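Long-range contact in EGF family domain-containing protein (Toxoplasma gondii, PDB 4Z80), which probably serves parasite invasion of host cells as an AMA-family surface protein, binding a RON2-type peptide at the moving junction: residues F386-A391 with R401-A406. Sequence-based numbering, arbitrary orientation.
Sequences FMLSSA and RGYHWA. With SO4 (sulfate ion), chain J.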
loop_
_atom_site.group_PDB
_atom_site.type_symbol
_atom_site.label_atom_id
_atom_site.label_comp_id
_atom_site.label_asym_id
_atom_site.label_seq_id
_atom_site.Cartn_x
_atom_site.Cartn_y
_atom_site.Cartn_z
ATOM N N PHE A 386 -10.365 13.860 4.443
ATOM C CA PHE A 386 -9.976 12.653 3.719
ATOM C C PHE A 386 -11.136 12.107 2.881
ATOM O O PHE A 386 -10.968 11.794 1.696
ATOM C CB PHE A 386 -9.479 11.617 4.743
ATOM C CG PHE A 386 -9.089 10.278 4.172
ATOM C CD1 PHE A 386 -8.194 10.168 3.120
ATOM C CD2 PHE A 386 -9.580 9.115 4.750
ATOM C CE1 PHE A 386 -7.824 8.930 2.644
ATOM C CE2 PHE A 386 -9.212 7.872 4.274
ATOM C CZ PHE A 386 -8.338 7.780 3.215
ATOM N N MET A 387 -12.310 12.016 3.504
ATOM C CA MET A 387 -13.492 11.454 2.851
ATOM C C MET A 387 -14.080 12.376 1.781
ATOM O O MET A 387 -14.864 11.919 0.958
ATOM C CB MET A 387 -14.560 11.133 3.896
ATOM C CG MET A 387 -14.123 10.108 4.932
ATOM S SD MET A 387 -15.202 10.020 6.384
ATOM C CE MET A 387 -16.517 9.010 5.730
ATOM N N LEU A 388 -13.699 13.653 1.795
ATOM C CA LEU A 388 -14.200 14.650 0.847
ATOM C C LEU A 388 -13.119 15.095 -0.144
ATOM O O LEU A 388 -13.267 16.111 -0.823
ATOM C CB LEU A 388 -14.733 15.873 1.608
ATOM C CG LEU A 388 -15.928 15.681 2.538
ATOM C CD1 LEU A 388 -16.222 16.971 3.289
ATOM C CD2 LEU A 388 -17.146 15.227 1.742
ATOM N N SER A 389 -12.037 14.331 -0.247
ATOM C CA SER A 389 -10.892 14.785 -1.029
ATOM C C SER A 389 -11.030 14.408 -2.503
ATOM O O SER A 389 -11.531 15.209 -3.298
ATOM C CB SER A 389 -9.579 14.242 -0.417
ATOM O OG SER A 389 -9.525 12.822 -0.395
ATOM N N SER A 390 -10.586 13.218 -2.881
ATOM C CA SER A 390 -10.681 12.794 -4.268
ATOM C C SER A 390 -10.722 11.289 -4.314
ATOM O O SER A 390 -10.257 10.613 -3.395
ATOM C CB SER A 390 -9.519 13.339 -5.101
ATOM O OG SER A 390 -8.266 12.966 -4.551
ATOM N N ALA A 391 -11.317 10.755 -5.370
ATOM C CA ALA A 391 -11.476 9.322 -5.488
ATOM C C ALA A 391 -11.608 8.920 -6.939
ATOM O O ALA A 391 -12.312 9.565 -7.718
ATOM C CB ALA A 391 -12.679 8.853 -4.714
ATOM N N ARG A 401 -15.080 16.141 -3.065
ATOM C CA ARG A 401 -15.300 17.526 -3.476
ATOM C C ARG A 401 -14.050 18.222 -3.998
ATOM O O ARG A 401 -14.123 19.360 -4.460
ATOM C CB ARG A 401 -15.825 18.342 -2.297
ATOM C CG ARG A 401 -17.138 17.871 -1.667
ATOM C CD ARG A 401 -18.345 18.248 -2.511
ATOM N NE ARG A 401 -18.552 17.290 -3.583
ATOM C CZ ARG A 401 -19.402 17.454 -4.590
ATOM N NH1 ARG A 401 -19.508 16.508 -5.511
ATOM N NH2 ARG A 401 -20.143 18.552 -4.673
ATOM N N GLY A 402 -12.900 17.567 -3.877
ATOM C CA GLY A 402 -11.642 18.172 -4.277
ATOM C C GLY A 402 -10.941 18.914 -3.154
ATOM O O GLY A 402 -10.049 19.725 -3.418
ATOM N N TYR A 403 -11.336 18.650 -1.912
ATOM C CA TYR A 403 -10.730 19.313 -0.755
ATOM C C TYR A 403 -9.492 18.544 -0.303
ATOM O O TYR A 403 -9.600 17.368 0.040
ATOM C CB TYR A 403 -11.704 19.393 0.427
ATOM C CG TYR A 403 -13.082 19.965 0.152
ATOM C CD1 TYR A 403 -13.306 20.865 -0.883
ATOM C CD2 TYR A 403 -14.153 19.603 0.955
ATOM C CE1 TYR A 403 -14.584 21.378 -1.114
ATOM C CE2 TYR A 403 -15.412 20.115 0.743
ATOM C CZ TYR A 403 -15.621 20.992 -0.284
ATOM O OH TYR A 403 -16.910 21.460 -0.473
ATOM N N HIS A 404 -8.335 19.200 -0.269
ATOM C CA HIS A 404 -7.109 18.533 0.189
ATOM C C HIS A 404 -6.456 19.203 1.380
ATOM O O HIS A 404 -5.468 18.683 1.902
ATOM C CB HIS A 404 -6.102 18.435 -0.948
ATOM C CG HIS A 404 -6.568 17.532 -2.038
ATOM N ND1 HIS A 404 -6.718 16.174 -1.854
ATOM C CD2 HIS A 404 -7.008 17.798 -3.288
ATOM C CE1 HIS A 404 -7.192 15.635 -2.965
ATOM N NE2 HIS A 404 -7.382 16.601 -3.848
ATOM N N TRP A 405 -7.014 20.329 1.813
ATOM C CA TRP A 405 -6.483 21.110 2.924
ATOM C C TRP A 405 -7.648 21.561 3.773
ATOM O O TRP A 405 -8.671 21.992 3.233
ATOM C CB TRP A 405 -5.694 22.327 2.417
ATOM C CG TRP A 405 -4.702 21.976 1.359
ATOM C CD1 TRP A 405 -3.390 21.632 1.540
ATOM C CD2 TRP A 405 -4.944 21.892 -0.052
ATOM N NE1 TRP A 405 -2.802 21.348 0.329
ATOM C CE2 TRP A 405 -3.737 21.497 -0.664
ATOM C CE3 TRP A 405 -6.067 22.113 -0.860
ATOM C CZ2 TRP A 405 -3.616 21.334 -2.039
ATOM C CZ3 TRP A 405 -5.945 21.945 -2.218
ATOM C CH2 TRP A 405 -4.738 21.550 -2.801
ATOM N N ALA A 406 -7.495 21.461 5.092
ATOM C CA ALA A 406 -8.472 22.005 6.017
ATOM C C ALA A 406 -7.783 22.724 7.160
ATOM O O ALA A 406 -6.698 22.322 7.597
ATOM C CB ALA A 406 -9.370 20.914 6.563
HETATM S S SO4 J . -22.363 17.760 -7.531
HETATM O O1 SO4 J . -22.695 17.786 -8.953
HETATM O O2 SO4 J . -21.476 18.885 -7.232
HETATM O O3 SO4 J . -21.712 16.487 -7.217
HETATM O O4 SO4 J . -23.580 17.914 -6.736
#
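In this PAN-like module, helix 378-387 lies against an antiparallel sheet, and the contact is made where the chain leaves the helix and meets the approach to strand 405-410. Leu388, the first residue past the helix to drop helical backbone angles, turns its carbonyl onto three successive amides. The bond from Arg401 N to Leu388 O is the good one, 2.9 Å and fairly straight, although the donor sits well above the carbonyl plane; Gly402 N and Tyr403 N add weak bonds to the same oxygen. Gly402 N makes a short but bent bond (2.8 Å, 135°) to Ser389 O, in the carbonyl plane. Gly402 adopts a positive phi (91°), a conformation that suits glycine.

From Leu388 CB, 3.8 Å from Tyr403 CD2, the side chain runs on through CG, set anti to its own carbonyl carbon, to CD1, which lies 4.1 Å from both Tyr403 CD2 and CE2. The two side chains lie side by side, pointing the same way. On one face of that tyrosine ring lies Arg401 CB. Arg401 itself bends away at chi2 and chi3; its NH1, also bonded to Ser397 O, and NH2 grip two oxygens of a sulfate, probably from the crystallisation liquor, whose sulfur lies in the guanidinium plane, at its edge.

Further on, Ser389 OG turns back to bond Phe386 O at 2.7 Å, tying the turn to the last helical residues. His404 ND1 bonds Ser448 OG, and Ser390 OG bonds Val56 N; that same Ser390 OG sits in the plane of the imidazole at its edge, 3.3 Å from His404 CE1.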